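Local structure of tRNA dimethylallyltransferase (Bacillus halodurans, 3EXA) at residues E3-V9 / Y190-G196; M37-R41 / S69-S73; V74-Q78 / Q111-G115; Y123-E128 / I163-E167. The protein probably transfers a dimethylallyl group from dimethylallyl diphosphate to adenosine 37 of tRNAs that read codons beginning with uridine. All blocks are in the same frame, centred on the assembly; numbering follows the deposited sequence.

Interaction 1: residues E3-V9 / Y190-G196; sequences EKLVAIV and YNLVMIG
Two neighbouring strands, 4-9 and 191-196, run in parallel through the buried sheet of a P-loop NTPase fold, and apolar side chains make up most of both faces. On one face A7 and the selenomethionine M194 meet, CB of A7 3.7 Å from CG of M194, while M194 CE lies 3.7 Å from V9 CG1; small alanine lets the long side chain lie close. On the other face lie V6, I8, V193 and I195, with CG1 of I8 3.7 Å from CD1 of I195 (chi1 p); helix 16-25 packs on I8 and helix 294-317 on V193 and I195. Beta-branched residues suit these extended backbones. The axes approach to 4.6 Å at 13°, and K4 to V9 pair in order with N191 to G196, CA to CA 4.4-5.2 Å. Odd residues of the first strand bond alternately: L5 N to N191 O (3.0 Å), V193 N to L5 O (3.2 Å), A7 N to V193 O (2.9 Å), I195 N to A7 O (2.9 Å) and V9 N to I195 O (3.1 Å). V9 leads straight into the predicted ATP-binding P-loop. Toward the N-terminal ends of the two strands, L5 CD2 sits over the Y190 ring, 4.1 Å from its centroid, a CH-pi contact. At the polar edge N191 N donates to E3 O (2.7 Å), and one water links E3 OE1 (2.9 Å) with Y190 OH (2.8 Å).

Interaction 2: residues M37-R41 / S69-S73; sequences MQVYR and SESFS
Residues 37-39 make a short helical bend without regular bonding, held by a weak hydrogen bond from Y40 N to M37 O (3.3 Å); 70-73 is extended but belongs to no strand. V39 (chi1 m) points toward the other segment and lays its CG1 over one face of the F72 ring, 4.1 Å from the centroid and 3.7 Å from F72 CE2, a CH-pi contact in which a methyl of the branched valine lies on the flat ring. F72 takes chi1 t, and its CA-to-CB bond points toward 37-41. Next, Y40 (chi1 m) stretches across the gap: its OH donates to E70 O at 3.1 Å and lies 3.9 Å from F72 CB. Tyrosine suits the place, since its rigid ring carries the hydroxyl across to the E70 carbonyl. The first segment overlaps a region thought, by similarity, to interact with tRNA. H125 of the second subunit rests on S71 and S73. Backbone bonds tie V39 to I65 and K66, and F72 packs on F77 and L80 of helix 74-90, whose N-cap is S73.

Interaction 3: residues V74-Q78 / Q111-G115; sequences VADFQ and QFNLG
Leaving helix 102-110, the loop 111-115 runs past the first turn of helix 74-90, and one glutamine of that helix bridges the gap. Q111 opens the loop with positive phi (53°, psi 46°), which ends the helical path and turns the chain; its carbonyl carbon C is 4.2 Å from Q78 OE1. F112 follows in an extended conformation (-54°, 138°) and supplies the polar link: Q78, stretched with chi1 and chi2 both t, donates from NE2 to F112 O at 3.1 Å. A glutamine suits this place because it is long enough to span the gap and ends in an amide whose NH2 can donate to a loop carbonyl. The ring of F112 itself turns elsewhere, making a cation-pi contact with R160 of the second subunit. N113 bends the chain (-46°, -61°), and L114, again with positive phi (65°), directs its side chain (chi1 m, chi2 t) onto the helix. Its CD1 lies 3.6 Å from A75 CA and 3.2 Å from Q78 OE1, and its CD2 lies 4.1 Å from V74 CG1; small alanine and branched valine give the leucine an apolar seat. N113 and L114 are poorly ordered, so these details are less certain. The arrangement marks the exit from a P-loop NTPase core into the linker of a helical insertion, the general plan of tRNA dimethylallyltransferases.

Interaction 4: residues Y123-E128 / I163-E167; sequences YRHELE and IRALE
This is helix-helix packing inside the all-helical part of the chain, far from its sheet, where helices 121-133 and 159-171 pass each other in opposed directions. Their segment axes come within 10.2 Å at 141°, with L127 near I163 and R124 near E167 (CA to CA 6.5 and 6.8 Å). L127 (chi1 m, chi2 t) is central: its CD1 lies 3.9 Å from I163 CG2 and 3.7 Å from L166 CB. I163 CD1 also meets the aliphatic CG of E128 at 3.8 Å. At one end Y123 (chi1 t) lays CE1 3.5 Å from L166 O, its ring also reaching, edge-on, the CA of E167. Along the flank R124 NH1 and E167 OE1 form a long salt bridge (3.7 Å), purely charge-based because the oxygen lies out of the guanidinium plane; R124 NH2 bonds G115 O of the second subunit, and E128 OE2 forms a salt bridge with R160 of its own chain. This packing joins two helices of the helical insertion found in tRNA dimethylallyltransferases, whose residues 160-164 probably contact tRNA.

In the fold
Interaction 1 is a buried pair of strands within the predicted nucleotide-binding core, built from regular backbone bonds and aliphatic packing, and its chain loop encloses the other three. Interactions 2 and 3 sit beside that sheet and touch each other, F72 CZ lying 3.6 Å from F77 CA; interaction 2 involves the loop that leads into helix 74-90, interaction 3 its first turn, and each relies on a single side-chain-to-carbonyl hydrogen bond. Interaction 2 is largely buried, interaction 3 only partly so. Interaction 4, its centre about 45 Å from that of interaction 1, has its own small apolar interior flanked by charge. Interactions 2, 3 and 4 all meet the second subunit: V74 packs on E128 of that subunit, and E128 in turn on its V74.

Interaction 1: residues E3-V9 / Y190-G196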
loop_
_atom_site.group_PDB
_atom_site.type_symbol
_atom_site.label_atom_id
_atom_site.label_comp_id
_atom_site.label_asym_id
_atom_site.label_seq_id
_atom_site.Cartn_x
_atom_site.Cartn_y
_atom_site.Cartn_z
ATOM N N GLU A 3 -0.395 27.479 -17.758
ATOM C CA GLU A 3 -1.812 27.457 -18.119
ATOM C C GLU A 3 -2.545 28.351 -17.115
ATOM O O GLU A 3 -2.292 28.284 -15.908
ATOM C CB GLU A 3 -2.385 26.038 -18.007
ATOM C CG GLU A 3 -2.122 25.109 -19.180
ATOM C CD GLU A 3 -2.655 23.702 -18.937
ATOM O OE1 GLU A 3 -3.761 23.567 -18.373
ATOM O OE2 GLU A 3 -1.977 22.723 -19.317
ATOM N N LYS A 4 -3.461 29.171 -17.625
ATOM C CA LYS A 4 -4.246 30.097 -16.812
ATOM C C LYS A 4 -5.512 29.437 -16.278
ATOM O O LYS A 4 -6.183 28.701 -16.996
ATOM C CB LYS A 4 -4.642 31.318 -17.639
ATOM C CG LYS A 4 -3.484 32.167 -18.108
ATOM C CD LYS A 4 -3.985 33.322 -18.957
ATOM C CE LYS A 4 -2.825 34.127 -19.517
ATOM N NZ LYS A 4 -3.269 35.170 -20.491
ATOM N N LEU A 5 -5.841 29.720 -15.019
ATOM C CA LEU A 5 -7.029 29.147 -14.397
ATOM C C LEU A 5 -7.694 30.107 -13.422
ATOM O O LEU A 5 -7.069 30.567 -12.464
ATOM C CB LEU A 5 -6.660 27.867 -13.660
ATOM C CG LEU A 5 -7.728 27.239 -12.776
ATOM C CD1 LEU A 5 -9.022 27.026 -13.548
ATOM C CD2 LEU A 5 -7.185 25.925 -12.252
ATOM N N VAL A 6 -8.967 30.409 -13.663
ATOM C CA VAL A 6 -9.706 31.298 -12.774
ATOM C C VAL A 6 -10.581 30.454 -11.853
ATOM O O VAL A 6 -11.292 29.568 -12.321
ATOM C CB VAL A 6 -10.628 32.273 -13.555
ATOM C CG1 VAL A 6 -11.412 33.135 -12.567
ATOM C CG2 VAL A 6 -9.805 33.159 -14.491
ATOM N N ALA A 7 -10.520 30.710 -10.546
ATOM C CA ALA A 7 -11.352 29.965 -9.606
ATOM C C ALA A 7 -12.295 30.914 -8.880
ATOM O O ALA A 7 -11.883 31.979 -8.422
ATOM C CB ALA A 7 -10.491 29.215 -8.601
ATOM N N ILE A 8 -13.568 30.536 -8.813
ATOM C CA ILE A 8 -14.576 31.328 -8.128
ATOM C C ILE A 8 -15.112 30.430 -7.029
ATOM O O ILE A 8 -15.784 29.437 -7.291
ATOM C CB ILE A 8 -15.729 31.727 -9.069
ATOM C CG1 ILE A 8 -15.181 32.497 -10.264
ATOM C CG2 ILE A 8 -16.749 32.576 -8.317
ATOM C CD1 ILE A 8 -16.225 32.833 -11.294
ATOM N N VAL A 9 -14.794 30.784 -5.792
ATOM C CA VAL A 9 -15.196 30.006 -4.636
ATOM C C VAL A 9 -16.075 30.849 -3.720
ATOM O O VAL A 9 -16.129 32.069 -3.858
ATOM C CB VAL A 9 -13.971 29.591 -3.856
ATOM C CG1 VAL A 9 -12.982 28.891 -4.789
ATOM C CG2 VAL A 9 -13.330 30.835 -3.248
ATOM N N TYR A 190 -0.499 26.445 -12.092
ATOM C CA TYR A 190 -1.260 27.325 -12.987
ATOM C C TYR A 190 -1.042 28.819 -12.716
ATOM O O TYR A 190 -0.512 29.213 -11.671
ATOM C CB TYR A 190 -2.775 27.056 -12.876
ATOM C CG TYR A 190 -3.239 25.657 -13.213
ATOM C CD1 TYR A 190 -3.504 24.734 -12.214
ATOM C CD2 TYR A 190 -3.410 25.260 -14.540
ATOM C CE1 TYR A 190 -3.925 23.449 -12.520
ATOM C CE2 TYR A 190 -3.830 23.975 -14.863
ATOM C CZ TYR A 190 -4.087 23.070 -13.843
ATOM O OH TYR A 190 -4.497 21.791 -14.148
ATOM N N ASN A 191 -1.444 29.637 -13.686
ATOM C CA ASN A 191 -1.399 31.091 -13.553
ATOM C C ASN A 191 -2.801 31.258 -12.985
ATOM O O ASN A 191 -3.757 31.515 -13.720
ATOM C CB ASN A 191 -1.307 31.766 -14.931
ATOM C CG ASN A 191 -1.417 33.283 -14.855
ATOM O OD1 ASN A 191 -1.850 33.841 -13.841
ATOM N ND2 ASN A 191 -1.046 33.955 -15.940
ATOM N N LEU A 192 -2.919 31.056 -11.679
ATOM C CA LEU A 192 -4.206 31.118 -11.019
ATOM C C LEU A 192 -4.587 32.439 -10.372
ATOM O O LEU A 192 -3.756 33.155 -9.804
ATOM C CB LEU A 192 -4.303 29.991 -9.982
ATOM C CG LEU A 192 -5.617 29.803 -9.196
ATOM C CD1 LEU A 192 -5.723 28.374 -8.742
ATOM C CD2 LEU A 192 -5.660 30.740 -7.994
ATOM N N VAL A 193 -5.877 32.743 -10.502
ATOM C CA VAL A 193 -6.513 33.911 -9.925
ATOM C C VAL A 193 -7.744 33.322 -9.228
ATOM O O VAL A 193 -8.632 32.739 -9.863
ATOM C CB VAL A 193 -6.948 34.933 -11.000
ATOM C CG1 VAL A 193 -7.720 36.074 -10.352
ATOM C CG2 VAL A 193 -5.721 35.489 -11.712
HETATM N N MSE A 194 -7.763 33.445 -7.909
HETATM C CA MSE A 194 -8.844 32.915 -7.107
HETATM C C MSE A 194 -9.612 34.053 -6.447
HETATM O O MSE A 194 -9.027 34.869 -5.739
HETATM C CB MSE A 194 -8.260 31.994 -6.042
HETATM C CG MSE A 194 -9.185 30.886 -5.607
HETATM SE SE MSE A 194 -8.270 29.542 -4.555
HETATM C CE MSE A 194 -9.647 29.243 -3.235
ATOM N N ILE A 195 -10.915 34.116 -6.684
ATOM C CA ILE A 195 -11.741 35.161 -6.084
ATOM C C ILE A 195 -12.790 34.505 -5.204
ATOM O O ILE A 195 -13.229 33.393 -5.481
ATOM C CB ILE A 195 -12.478 36.001 -7.154
ATOM C CG1 ILE A 195 -13.347 35.085 -8.009
ATOM C CG2 ILE A 195 -11.474 36.765 -8.027
ATOM C CD1 ILE A 195 -14.226 35.808 -8.982
ATOM N N GLY A 196 -13.196 35.187 -4.141
ATOM C CA GLY A 196 -14.205 34.621 -3.265
ATOM C C GLY A 196 -15.381 35.565 -3.120
ATOM O O GLY A 196 -15.197 36.777 -3.025
HETATM O O HOH W 1 -4.845 21.388 -16.852
#

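Interaction 2: residues M37-R41 / S69-S73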
loop_
_atom_site.group_PDB
_atom_site.type_symbol
_atom_site.label_atom_id
_atom_site.label_comp_id
_atom_site.label_asym_id
_atom_site.label_seq_id
_atom_site.Cartn_x
_atom_site.Cartn_y
_atom_site.Cartn_z
HETATM N N MSE A 37 -21.566 17.284 -6.052
HETATM C CA MSE A 37 -22.936 16.784 -6.116
HETATM C C MSE A 37 -23.580 16.997 -7.474
HETATM O O MSE A 37 -24.507 16.278 -7.838
HETATM C CB MSE A 37 -23.797 17.425 -5.025
HETATM C CG MSE A 37 -23.547 16.841 -3.649
HETATM SE SE MSE A 37 -23.835 14.902 -3.589
HETATM C CE MSE A 37 -21.976 14.320 -3.393
ATOM N N GLN A 38 -23.081 17.979 -8.217
ATOM C CA GLN A 38 -23.599 18.296 -9.541
ATOM C C GLN A 38 -23.341 17.174 -10.537
ATOM O O GLN A 38 -23.908 17.182 -11.629
ATOM C CB GLN A 38 -22.939 19.560 -10.091
ATOM C CG GLN A 38 -23.109 20.800 -9.247
ATOM C CD GLN A 38 -24.523 21.308 -9.261
ATOM O OE1 GLN A 38 -25.443 20.616 -8.828
ATOM N NE2 GLN A 38 -24.711 22.521 -9.761
ATOM N N VAL A 39 -22.479 16.223 -10.186
ATOM C CA VAL A 39 -22.169 15.139 -11.116
ATOM C C VAL A 39 -23.284 14.115 -11.237
ATOM O O VAL A 39 -23.465 13.518 -12.300
ATOM C CB VAL A 39 -20.857 14.376 -10.733
ATOM C CG1 VAL A 39 -19.733 15.374 -10.428
ATOM C CG2 VAL A 39 -21.103 13.429 -9.565
ATOM N N TYR A 40 -24.042 13.930 -10.160
ATOM C CA TYR A 40 -25.121 12.939 -10.138
ATOM C C TYR A 40 -26.370 13.341 -10.899
ATOM O O TYR A 40 -27.046 14.300 -10.543
ATOM C CB TYR A 40 -25.490 12.613 -8.687
ATOM C CG TYR A 40 -24.352 11.999 -7.902
ATOM C CD1 TYR A 40 -23.926 10.693 -8.165
ATOM C CD2 TYR A 40 -23.686 12.723 -6.928
ATOM C CE1 TYR A 40 -22.860 10.129 -7.473
ATOM C CE2 TYR A 40 -22.618 12.172 -6.231
ATOM C CZ TYR A 40 -22.211 10.879 -6.506
ATOM O OH TYR A 40 -21.151 10.328 -5.818
ATOM N N ARG A 41 -26.685 12.595 -11.948
ATOM C CA ARG A 41 -27.870 12.897 -12.729
ATOM C C ARG A 41 -29.145 12.380 -12.085
ATOM O O ARG A 41 -29.148 11.335 -11.434
ATOM C CB ARG A 41 -27.730 12.345 -14.148
ATOM C CG ARG A 41 -26.820 11.167 -14.253
ATOM C CD ARG A 41 -26.435 10.968 -15.687
ATOM N NE ARG A 41 -25.251 10.130 -15.780
ATOM C CZ ARG A 41 -24.640 9.823 -16.916
ATOM N NH1 ARG A 41 -25.103 10.287 -18.070
ATOM N NH2 ARG A 41 -23.561 9.053 -16.895
ATOM N N SER A 69 -25.775 5.974 -7.921
ATOM C CA SER A 69 -25.312 4.791 -7.194
ATOM C C SER A 69 -23.785 4.718 -7.186
ATOM O O SER A 69 -23.196 4.000 -6.377
ATOM C CB SER A 69 -25.877 3.508 -7.819
ATOM O OG SER A 69 -25.283 3.241 -9.077
ATOM N N GLU A 70 -23.150 5.467 -8.087
ATOM C CA GLU A 70 -21.692 5.482 -8.201
ATOM C C GLU A 70 -21.035 6.466 -7.251
ATOM O O GLU A 70 -21.672 7.397 -6.758
ATOM C CB GLU A 70 -21.269 5.845 -9.623
ATOM C CG GLU A 70 -22.015 5.101 -10.711
ATOM C CD GLU A 70 -21.513 5.450 -12.102
ATOM O OE1 GLU A 70 -20.405 4.998 -12.470
ATOM O OE2 GLU A 70 -22.222 6.182 -12.827
ATOM N N SER A 71 -19.747 6.263 -7.006
ATOM C CA SER A 71 -18.995 7.151 -6.129
ATOM C C SER A 71 -18.145 8.076 -6.991
ATOM O O SER A 71 -17.787 7.730 -8.117
ATOM C CB SER A 71 -18.080 6.349 -5.215
ATOM O OG SER A 71 -17.032 5.779 -5.966
ATOM N N PHE A 72 -17.815 9.244 -6.450
ATOM C CA PHE A 72 -17.015 10.235 -7.163
ATOM C C PHE A 72 -16.046 10.912 -6.195
ATOM O O PHE A 72 -16.352 11.960 -5.621
ATOM C CB PHE A 72 -17.930 11.291 -7.800
ATOM C CG PHE A 72 -17.250 12.126 -8.847
ATOM C CD1 PHE A 72 -16.867 11.560 -10.058
ATOM C CD2 PHE A 72 -16.952 13.463 -8.607
ATOM C CE1 PHE A 72 -16.194 12.313 -11.011
ATOM C CE2 PHE A 72 -16.281 14.218 -9.555
ATOM C CZ PHE A 72 -15.899 13.643 -10.760
ATOM N N SER A 73 -14.873 10.311 -6.030
ATOM C CA SER A 73 -13.866 10.838 -5.121
ATOM C C SER A 73 -13.133 12.051 -5.673
ATOM O O SER A 73 -13.251 12.400 -6.852
ATOM C CB SER A 73 -12.829 9.760 -4.790
ATOM O OG SER A 73 -11.983 9.515 -5.905
#

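Interaction 3: residues V74-Q78 / Q111-G115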
loop_
_atom_site.group_PDB
_atom_site.type_symbol
_atom_site.label_atom_id
_atom_site.label_comp_id
_atom_site.label_asym_id
_atom_site.label_seq_id
_atom_site.Cartn_x
_atom_site.Cartn_y
_atom_site.Cartn_z
ATOM N N VAL A 74 -12.358 12.687 -4.805
ATOM C CA VAL A 74 -11.583 13.844 -5.195
ATOM C C VAL A 74 -10.656 13.442 -6.340
ATOM O O VAL A 74 -10.493 14.178 -7.311
ATOM C CB VAL A 74 -10.751 14.356 -4.018
ATOM C CG1 VAL A 74 -9.702 13.335 -3.654
ATOM C CG2 VAL A 74 -10.117 15.671 -4.374
ATOM N N ALA A 75 -10.059 12.261 -6.225
ATOM C CA ALA A 75 -9.152 11.767 -7.248
ATOM C C ALA A 75 -9.879 11.652 -8.586
ATOM O O ALA A 75 -9.317 11.998 -9.623
ATOM C CB ALA A 75 -8.580 10.415 -6.841
ATOM N N ASP A 76 -11.120 11.166 -8.566
ATOM C CA ASP A 76 -11.881 11.041 -9.800
ATOM C C ASP A 76 -12.039 12.442 -10.388
ATOM O O ASP A 76 -11.849 12.647 -11.581
ATOM C CB ASP A 76 -13.284 10.444 -9.565
ATOM C CG ASP A 76 -13.254 9.020 -9.010
ATOM O OD1 ASP A 76 -12.523 8.159 -9.555
ATOM O OD2 ASP A 76 -13.993 8.758 -8.026
ATOM N N PHE A 77 -12.385 13.410 -9.545
ATOM C CA PHE A 77 -12.571 14.777 -10.019
ATOM C C PHE A 77 -11.303 15.357 -10.641
ATOM O O PHE A 77 -11.347 15.921 -11.734
ATOM C CB PHE A 77 -13.038 15.681 -8.880
ATOM C CG PHE A 77 -13.085 17.138 -9.249
ATOM C CD1 PHE A 77 -12.219 18.045 -8.651
ATOM C CD2 PHE A 77 -13.966 17.595 -10.222
ATOM C CE1 PHE A 77 -12.225 19.386 -9.022
ATOM C CE2 PHE A 77 -13.976 18.937 -10.599
ATOM C CZ PHE A 77 -13.103 19.833 -9.997
ATOM N N GLN A 78 -10.181 15.212 -9.941
ATOM C CA GLN A 78 -8.895 15.719 -10.404
ATOM C C GLN A 78 -8.470 15.127 -11.756
ATOM O O GLN A 78 -7.971 15.851 -12.620
ATOM C CB GLN A 78 -7.829 15.442 -9.337
ATOM C CG GLN A 78 -6.423 15.916 -9.688
ATOM C CD GLN A 78 -5.400 15.557 -8.614
ATOM O OE1 GLN A 78 -5.383 16.145 -7.534
ATOM N NE2 GLN A 78 -4.550 14.573 -8.906
ATOM N N GLN A 111 -2.519 20.131 -7.889
ATOM C CA GLN A 111 -2.093 18.894 -8.533
ATOM C C GLN A 111 -1.554 17.883 -7.522
ATOM O O GLN A 111 -0.504 17.279 -7.749
ATOM C CB GLN A 111 -1.006 19.184 -9.574
ATOM C CG GLN A 111 -1.498 19.869 -10.818
ATOM C CD GLN A 111 -2.606 19.097 -11.494
ATOM O OE1 GLN A 111 -3.757 19.107 -11.047
ATOM N NE2 GLN A 111 -2.266 18.410 -12.574
ATOM N N PHE A 112 -2.263 17.697 -6.411
ATOM C CA PHE A 112 -1.830 16.744 -5.386
ATOM C C PHE A 112 -1.591 15.355 -5.969
ATOM O O PHE A 112 -2.371 14.875 -6.790
ATOM C CB PHE A 112 -2.871 16.627 -4.268
ATOM C CG PHE A 112 -2.956 17.833 -3.380
ATOM C CD1 PHE A 112 -1.807 18.457 -2.913
ATOM C CD2 PHE A 112 -4.193 18.320 -2.974
ATOM C CE1 PHE A 112 -1.886 19.555 -2.053
ATOM C CE2 PHE A 112 -4.286 19.416 -2.114
ATOM C CZ PHE A 112 -3.130 20.030 -1.652
ATOM N N ASN A 113 -0.512 14.710 -5.529
ATOM C CA ASN A 113 -0.171 13.372 -6.007
ATOM C C ASN A 113 -1.383 12.446 -6.013
ATOM O O ASN A 113 -1.782 11.940 -7.064
ATOM C CB ASN A 113 0.909 12.739 -5.126
ATOM C CG ASN A 113 1.254 11.321 -5.562
ATOM O OD1 ASN A 113 1.742 10.513 -4.767
ATOM N ND2 ASN A 113 1.006 11.015 -6.835
ATOM N N LEU A 114 -1.951 12.229 -4.827
ATOM C CA LEU A 114 -3.110 11.355 -4.636
ATOM C C LEU A 114 -2.768 9.904 -4.966
ATOM O O LEU A 114 -3.591 9.160 -5.510
ATOM C CB LEU A 114 -4.296 11.825 -5.489
ATOM C CG LEU A 114 -5.043 13.074 -5.012
ATOM C CD1 LEU A 114 -6.143 13.395 -6.005
ATOM C CD2 LEU A 114 -5.632 12.851 -3.619
ATOM N N GLY A 115 -1.542 9.515 -4.631
ATOM C CA GLY A 115 -1.086 8.162 -4.881
ATOM C C GLY A 115 -1.378 7.259 -3.696
ATOM O O GLY A 115 -1.465 7.723 -2.555
#

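Interaction 4: residues Y123-E128 / I163-E167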
loop_
_atom_site.group_PDB
_atom_site.type_symbol
_atom_site.label_atom_id
_atom_site.label_comp_id
_atom_site.label_asym_id
_atom_site.label_seq_id
_atom_site.Cartn_x
_atom_site.Cartn_y
_atom_site.Cartn_z
ATOM N N TYR A 123 11.993 -3.346 1.848
ATOM C CA TYR A 123 12.223 -3.200 3.281
ATOM C C TYR A 123 11.790 -4.460 4.016
ATOM O O TYR A 123 12.419 -4.876 4.994
ATOM C CB TYR A 123 11.451 -1.999 3.828
ATOM C CG TYR A 123 11.681 -1.745 5.301
ATOM C CD1 TYR A 123 10.660 -1.931 6.228
ATOM C CD2 TYR A 123 12.920 -1.303 5.767
ATOM C CE1 TYR A 123 10.866 -1.677 7.581
ATOM C CE2 TYR A 123 13.137 -1.050 7.119
ATOM C CZ TYR A 123 12.109 -1.237 8.020
ATOM O OH TYR A 123 12.316 -0.973 9.356
ATOM N N ARG A 124 10.707 -5.069 3.544
ATOM C CA ARG A 124 10.222 -6.283 4.176
ATOM C C ARG A 124 11.286 -7.348 3.955
ATOM O O ARG A 124 11.607 -8.121 4.861
ATOM C CB ARG A 124 8.894 -6.717 3.560
ATOM C CG ARG A 124 8.121 -7.702 4.416
ATOM C CD ARG A 124 7.809 -8.973 3.648
ATOM N NE ARG A 124 6.406 -9.365 3.792
ATOM C CZ ARG A 124 5.385 -8.726 3.229
ATOM N NH1 ARG A 124 5.597 -7.657 2.474
ATOM N NH2 ARG A 124 4.148 -9.153 3.419
ATOM N N HIS A 125 11.836 -7.379 2.744
ATOM C CA HIS A 125 12.888 -8.333 2.407
ATOM C C HIS A 125 14.077 -8.081 3.342
ATOM O O HIS A 125 14.723 -9.018 3.814
ATOM C CB HIS A 125 13.325 -8.138 0.952
ATOM C CG HIS A 125 14.385 -9.094 0.496
ATOM N ND1 HIS A 125 15.277 -8.789 -0.508
ATOM C CD2 HIS A 125 14.685 -10.356 0.892
ATOM C CE1 HIS A 125 16.082 -9.817 -0.711
ATOM N NE2 HIS A 125 15.742 -10.781 0.127
ATOM N N GLU A 126 14.356 -6.807 3.607
ATOM C CA GLU A 126 15.461 -6.417 4.481
ATOM C C GLU A 126 15.273 -6.952 5.896
ATOM O O GLU A 126 16.219 -7.437 6.510
ATOM C CB GLU A 126 15.570 -4.895 4.517
ATOM C CG GLU A 126 16.626 -4.337 5.453
ATOM C CD GLU A 126 16.637 -2.819 5.443
ATOM O OE1 GLU A 126 16.738 -2.235 4.339
ATOM O OE2 GLU A 126 16.547 -2.212 6.535
ATOM N N LEU A 127 14.051 -6.852 6.412
ATOM C CA LEU A 127 13.766 -7.331 7.755
ATOM C C LEU A 127 13.866 -8.850 7.848
ATOM O O LEU A 127 14.384 -9.386 8.829
ATOM C CB LEU A 127 12.376 -6.892 8.207
ATOM C CG LEU A 127 12.188 -5.380 8.325
ATOM C CD1 LEU A 127 10.752 -5.080 8.703
ATOM C CD2 LEU A 127 13.156 -4.824 9.353
ATOM N N GLU A 128 13.377 -9.551 6.831
ATOM C CA GLU A 128 13.433 -11.001 6.857
ATOM C C GLU A 128 14.888 -11.447 6.878
ATOM O O GLU A 128 15.261 -12.323 7.660
ATOM C CB GLU A 128 12.669 -11.578 5.659
ATOM C CG GLU A 128 11.174 -11.238 5.741
ATOM C CD GLU A 128 10.382 -11.638 4.513
ATOM O OE1 GLU A 128 10.877 -11.434 3.384
ATOM O OE2 GLU A 128 9.246 -12.134 4.676
ATOM N N ILE A 163 7.777 -7.955 12.317
ATOM C CA ILE A 163 8.089 -7.404 11.004
ATOM C C ILE A 163 6.962 -6.463 10.576
ATOM O O ILE A 163 7.202 -5.416 9.985
ATOM C CB ILE A 163 8.246 -8.520 9.952
ATOM C CG1 ILE A 163 9.593 -9.218 10.155
ATOM C CG2 ILE A 163 8.121 -7.940 8.543
ATOM C CD1 ILE A 163 9.838 -10.363 9.229
ATOM N N ARG A 164 5.730 -6.854 10.874
ATOM C CA ARG A 164 4.565 -6.052 10.525
ATOM C C ARG A 164 4.649 -4.677 11.187
ATOM O O ARG A 164 4.388 -3.656 10.555
ATOM C CB ARG A 164 3.300 -6.784 10.972
ATOM C CG ARG A 164 2.048 -5.927 11.038
ATOM C CD ARG A 164 1.579 -5.480 9.664
ATOM N NE ARG A 164 0.201 -5.895 9.409
ATOM C CZ ARG A 164 -0.835 -5.595 10.188
ATOM N NH1 ARG A 164 -0.665 -4.872 11.288
ATOM N NH2 ARG A 164 -2.049 -6.024 9.869
ATOM N N ALA A 165 5.019 -4.658 12.463
ATOM C CA ALA A 165 5.134 -3.408 13.212
ATOM C C ALA A 165 6.179 -2.475 12.613
ATOM O O ALA A 165 5.960 -1.269 12.513
ATOM C CB ALA A 165 5.481 -3.702 14.664
ATOM N N LEU A 166 7.318 -3.032 12.220
ATOM C CA LEU A 166 8.379 -2.220 11.649
ATOM C C LEU A 166 8.006 -1.677 10.268
ATOM O O LEU A 166 8.463 -0.604 9.879
ATOM C CB LEU A 166 9.683 -3.027 11.567
ATOM C CG LEU A 166 10.255 -3.572 12.894
ATOM C CD1 LEU A 166 11.299 -4.653 12.618
ATOM C CD2 LEU A 166 10.862 -2.439 13.701
ATOM N N GLU A 167 7.176 -2.404 9.521
ATOM C CA GLU A 167 6.794 -1.929 8.194
ATOM C C GLU A 167 5.803 -0.780 8.324
ATOM O O GLU A 167 5.880 0.203 7.589
ATOM C CB GLU A 167 6.153 -3.042 7.352
ATOM C CG GLU A 167 7.008 -4.280 7.093
ATOM C CD GLU A 167 6.363 -5.229 6.084
ATOM O OE1 GLU A 167 6.448 -4.958 4.871
ATOM O OE2 GLU A 167 5.754 -6.237 6.497
#